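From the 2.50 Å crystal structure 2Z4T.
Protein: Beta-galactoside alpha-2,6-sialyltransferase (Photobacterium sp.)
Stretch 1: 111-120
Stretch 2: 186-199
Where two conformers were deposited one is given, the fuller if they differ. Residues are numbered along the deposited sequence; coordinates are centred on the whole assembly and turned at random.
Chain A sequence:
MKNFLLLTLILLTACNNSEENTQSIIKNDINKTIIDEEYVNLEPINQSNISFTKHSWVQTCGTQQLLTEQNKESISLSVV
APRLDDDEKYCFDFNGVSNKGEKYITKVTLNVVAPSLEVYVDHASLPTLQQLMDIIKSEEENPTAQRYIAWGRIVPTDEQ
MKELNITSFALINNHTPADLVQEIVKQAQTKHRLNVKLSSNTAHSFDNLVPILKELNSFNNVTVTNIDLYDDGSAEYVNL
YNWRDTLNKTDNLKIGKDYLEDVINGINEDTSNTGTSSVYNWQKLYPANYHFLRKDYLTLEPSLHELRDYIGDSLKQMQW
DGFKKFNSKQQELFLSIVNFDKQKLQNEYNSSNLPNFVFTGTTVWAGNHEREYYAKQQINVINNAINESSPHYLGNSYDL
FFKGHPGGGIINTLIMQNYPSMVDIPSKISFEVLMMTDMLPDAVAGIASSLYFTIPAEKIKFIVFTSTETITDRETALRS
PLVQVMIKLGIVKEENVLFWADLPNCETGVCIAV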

# COMPACT_ATOMS: atom_id res chain seq x y z
N ASN A 111 -11.90 12.87 -24.13
CA ASN A 111 -12.67 12.15 -23.13
C ASN A 111 -12.66 13.00 -21.86
O ASN A 111 -11.61 13.11 -21.18
CB ASN A 111 -12.05 10.77 -22.85
CG ASN A 111 -11.59 10.05 -24.13
OD1 ASN A 111 -12.41 9.68 -24.99
ND2 ASN A 111 -10.26 9.86 -24.27
N VAL A 112 -13.80 13.63 -21.58
CA VAL A 112 -13.96 14.43 -20.36
C VAL A 112 -14.52 13.55 -19.23
O VAL A 112 -15.59 12.94 -19.36
CB VAL A 112 -14.86 15.70 -20.56
CG1 VAL A 112 -14.84 16.54 -19.29
CG2 VAL A 112 -14.39 16.54 -21.77
N VAL A 113 -13.78 13.49 -18.13
CA VAL A 113 -14.13 12.58 -17.02
C VAL A 113 -14.14 13.39 -15.73
O VAL A 113 -13.47 14.43 -15.65
CB VAL A 113 -13.13 11.40 -16.90
CG1 VAL A 113 -13.05 10.60 -18.25
CG2 VAL A 113 -11.74 11.91 -16.49
N ALA A 114 -14.90 12.94 -14.74
CA ALA A 114 -14.92 13.61 -13.43
C ALA A 114 -13.50 13.78 -12.85
O ALA A 114 -12.68 12.86 -12.94
CB ALA A 114 -15.80 12.86 -12.46
N PRO A 115 -13.21 14.96 -12.28
CA PRO A 115 -12.01 15.12 -11.46
C PRO A 115 -12.03 14.06 -10.35
O PRO A 115 -13.09 13.78 -9.76
CB PRO A 115 -12.18 16.50 -10.84
CG PRO A 115 -13.07 17.24 -11.81
CD PRO A 115 -14.00 16.21 -12.37
N SER A 116 -10.89 13.45 -10.08
CA SER A 116 -10.83 12.38 -9.10
C SER A 116 -9.62 12.50 -8.17
O SER A 116 -8.55 13.05 -8.52
CB SER A 116 -10.85 11.02 -9.78
OG SER A 116 -9.62 10.79 -10.43
N LEU A 117 -9.80 11.98 -6.97
CA LEU A 117 -8.79 12.01 -5.95
C LEU A 117 -8.67 10.60 -5.36
O LEU A 117 -9.67 9.84 -5.24
CB LEU A 117 -9.18 13.04 -4.90
CG LEU A 117 -8.14 13.47 -3.86
CD1 LEU A 117 -6.92 14.07 -4.53
CD2 LEU A 117 -8.75 14.45 -2.87
N GLU A 118 -7.42 10.25 -5.06
CA GLU A 118 -7.09 9.01 -4.37
C GLU A 118 -6.20 9.38 -3.21
O GLU A 118 -5.16 10.00 -3.42
CB GLU A 118 -6.34 8.07 -5.29
CG GLU A 118 -7.19 7.43 -6.36
CD GLU A 118 -6.34 6.64 -7.34
OE1 GLU A 118 -6.93 5.98 -8.22
OE2 GLU A 118 -5.10 6.69 -7.22
N VAL A 119 -6.63 9.02 -1.99
CA VAL A 119 -5.90 9.32 -0.77
C VAL A 119 -5.42 8.02 -0.10
O VAL A 119 -6.20 7.07 0.06
CB VAL A 119 -6.77 10.14 0.20
CG1 VAL A 119 -6.00 10.52 1.44
CG2 VAL A 119 -7.32 11.41 -0.49
N TYR A 120 -4.15 7.96 0.28
CA TYR A 120 -3.56 6.76 0.87
C TYR A 120 -2.79 7.10 2.14
O TYR A 120 -1.85 7.91 2.09
CB TYR A 120 -2.58 6.10 -0.09
CG TYR A 120 -3.08 5.83 -1.51
CD1 TYR A 120 -3.52 4.56 -1.87
CD2 TYR A 120 -3.06 6.83 -2.48
CE1 TYR A 120 -3.96 4.28 -3.16
CE2 TYR A 120 -3.49 6.57 -3.79
CZ TYR A 120 -3.94 5.28 -4.11
OH TYR A 120 -4.36 4.98 -5.38
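Stretch 2 (186-199) KQAQTKHRLNVKLS

Stretch 2 enters as the last turn or so of a helix, Lys 186 to Thr 190, leaves helical geometry at Lys 191, and after a short loop becomes a strand from Leu 194 to Ser 199. That strand lies beside the strand Ser 116 to Tyr 120, running the same way, with 14° between their directions and 4.6 Å between their axes at closest approach. The register has no slip: Ser 116 pairs with Asn 195, Leu 117 with Val 196, Glu 118 with Lys 197, Val 119 with Leu 198 and Tyr 120 with Ser 199, all with CA atoms 4.5 to 4.8 Å apart.

Backbone hydrogen bonds follow the parallel rule, in which alternate residues of each strand bond to two neighbours on the other. Asn 195 N gives to Pro 115 O at 3.0 Å, and Leu 117 N gives to Asn 195 O at 2.7 Å. Lys 197 N then reaches Leu 117 O at 2.8 Å, and Val 119 N reaches Lys 197 O at 2.9 Å. The last rung, Ser 199 N to Val 119 O at 2.8 Å, is weak because its angle closes to 126°. CA-H...O contacts fill in between, such as Ser 116 CA to Asn 195 O at 3.2 Å.

Alternation sorts the side chains. Leu 117, Val 119, Val 196 and Leu 198 share an aliphatic face, where Val 119 CB meets Leu 198 CD2 at 3.6 Å and Leu 117 CB lies 4.2 Å from Val 196 CG2. Leu 194 CD1 extends this apolar packing to Pro 115 CB at 4.0 Å.

The other face carries Ser 116, Glu 118, Tyr 120, Asn 195, Lys 197 and Ser 199. Lys 197 meets Glu 118 through its aliphatic portion, CD to Glu 118 CG at 4.0 Å. Within stretch 1, Tyr 120 OH donates to Glu 118 OE2 at 2.6 Å, while Tyr 120 CD1 lies 3.7 Å from Ser 199 CB.

Before the pairing begins, Arg 193 lies along the extended link, Ala 114 and Pro 115, that leads into strand Ser 116 to Tyr 120. Its guanidinium presents one face to Ala 114 N, with NH2 3.2 Å from that nitrogen; both are donors, so this is packing rather than a hydrogen bond. Ala 114 CB sits 3.5 Å from Arg 193 CZ, and the guanidinium nitrogens find their hydrogen bonds elsewhere in the structure. Pro 115 CD rests 3.3 Å from Arg 193 O.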

# COMPACT_ATOMS: atom_id res chain seq x y z
N LYS A 186 -9.98 21.75 -0.02
CA LYS A 186 -9.80 22.67 -1.13
C LYS A 186 -10.24 22.03 -2.45
O LYS A 186 -10.88 22.69 -3.25
CB LYS A 186 -8.36 23.20 -1.18
CG LYS A 186 -8.00 24.03 0.06
CD LYS A 186 -6.58 24.57 0.04
CE LYS A 186 -6.19 25.12 1.40
NZ LYS A 186 -5.15 26.18 1.33
N GLN A 187 -9.93 20.75 -2.65
CA GLN A 187 -10.40 20.07 -3.86
C GLN A 187 -11.93 20.01 -3.93
O GLN A 187 -12.52 20.20 -5.00
CB GLN A 187 -9.81 18.65 -4.03
CG GLN A 187 -8.29 18.57 -4.13
CD GLN A 187 -7.72 19.47 -5.23
OE1 GLN A 187 -6.95 20.40 -4.96
NE2 GLN A 187 -8.10 19.20 -6.48
N ALA A 188 -12.57 19.75 -2.79
CA ALA A 188 -14.02 19.66 -2.69
C ALA A 188 -14.67 21.01 -2.99
O ALA A 188 -15.76 21.07 -3.56
CB ALA A 188 -14.43 19.18 -1.31
N GLN A 189 -13.99 22.08 -2.58
CA GLN A 189 -14.48 23.43 -2.77
C GLN A 189 -14.32 23.90 -4.20
O GLN A 189 -15.04 24.77 -4.66
CB GLN A 189 -13.73 24.40 -1.86
CG GLN A 189 -14.34 24.57 -0.50
CD GLN A 189 -13.35 25.12 0.51
OE1 GLN A 189 -13.70 25.33 1.67
NE2 GLN A 189 -12.11 25.35 0.08
N THR A 190 -13.38 23.30 -4.90
CA THR A 190 -12.82 23.84 -6.12
C THR A 190 -13.24 23.04 -7.36
O THR A 190 -13.33 23.59 -8.44
CB THR A 190 -11.27 23.93 -5.95
OG1 THR A 190 -10.95 25.19 -5.35
CG2 THR A 190 -10.48 23.74 -7.24
N LYS A 191 -13.50 21.75 -7.19
CA LYS A 191 -13.89 20.91 -8.30
C LYS A 191 -15.41 20.81 -8.40
O LYS A 191 -16.11 20.68 -7.38
CB LYS A 191 -13.25 19.52 -8.15
CG LYS A 191 -11.72 19.56 -8.23
CD LYS A 191 -11.29 20.20 -9.53
CE LYS A 191 -9.90 19.78 -9.93
NZ LYS A 191 -8.90 20.48 -9.10
N HIS A 192 -15.95 20.86 -9.61
CA HIS A 192 -17.39 20.89 -9.61
C HIS A 192 -18.09 19.58 -9.31
O HIS A 192 -19.14 19.63 -8.65
CB HIS A 192 -18.02 21.80 -10.68
CG HIS A 192 -17.99 23.23 -10.26
ND1 HIS A 192 -19.09 23.90 -9.78
CD2 HIS A 192 -16.95 24.09 -10.12
CE1 HIS A 192 -18.75 25.12 -9.43
NE2 HIS A 192 -17.45 25.27 -9.62
N ARG A 193 -17.51 18.44 -9.67
CA ARG A 193 -17.90 17.13 -9.15
C ARG A 193 -16.55 16.46 -8.84
O ARG A 193 -15.56 16.77 -9.50
CB ARG A 193 -18.72 16.32 -10.17
CG ARG A 193 -17.97 16.08 -11.49
CD ARG A 193 -18.76 15.26 -12.49
NE ARG A 193 -18.09 15.29 -13.80
CZ ARG A 193 -18.11 14.29 -14.68
NH1 ARG A 193 -18.74 13.14 -14.40
NH2 ARG A 193 -17.47 14.42 -15.84
N LEU A 194 -16.51 15.59 -7.83
CA LEU A 194 -15.26 14.97 -7.38
C LEU A 194 -15.50 13.53 -6.93
O LEU A 194 -16.31 13.28 -6.03
CB LEU A 194 -14.60 15.78 -6.26
CG LEU A 194 -13.18 15.35 -5.85
CD1 LEU A 194 -12.14 15.59 -6.98
CD2 LEU A 194 -12.72 16.01 -4.54
N ASN A 195 -14.81 12.60 -7.60
CA ASN A 195 -14.72 11.23 -7.12
C ASN A 195 -13.53 11.08 -6.18
O ASN A 195 -12.41 11.48 -6.52
CB ASN A 195 -14.63 10.23 -8.28
CG ASN A 195 -15.94 10.08 -9.04
OD1 ASN A 195 -17.03 10.32 -8.50
ND2 ASN A 195 -15.84 9.69 -10.30
N VAL A 196 -13.78 10.55 -4.98
CA VAL A 196 -12.72 10.28 -4.00
C VAL A 196 -12.61 8.79 -3.67
O VAL A 196 -13.61 8.13 -3.36
CB VAL A 196 -12.91 11.09 -2.69
CG1 VAL A 196 -11.84 10.73 -1.68
CG2 VAL A 196 -12.90 12.57 -2.97
N LYS A 197 -11.40 8.26 -3.78
CA LYS A 197 -11.07 6.96 -3.17
C LYS A 197 -10.20 7.18 -1.93
O LYS A 197 -9.34 8.06 -1.90
CB LYS A 197 -10.32 6.10 -4.16
CG LYS A 197 -11.20 5.42 -5.16
CD LYS A 197 -10.35 4.95 -6.33
CE LYS A 197 -10.72 3.54 -6.80
NZ LYS A 197 -9.87 2.48 -6.16
N LEU A 198 -10.45 6.39 -0.89
CA LEU A 198 -9.68 6.49 0.33
C LEU A 198 -9.09 5.14 0.67
O LEU A 198 -9.72 4.09 0.44
CB LEU A 198 -10.53 7.00 1.51
CG LEU A 198 -11.20 8.37 1.41
CD1 LEU A 198 -12.10 8.59 2.60
CD2 LEU A 198 -10.19 9.53 1.27
N SER A 199 -7.88 5.16 1.23
CA SER A 199 -7.20 3.95 1.59
C SER A 199 -6.45 4.13 2.91
O SER A 199 -5.73 5.11 3.11
CB SER A 199 -6.22 3.52 0.49
OG SER A 199 -5.67 2.24 0.79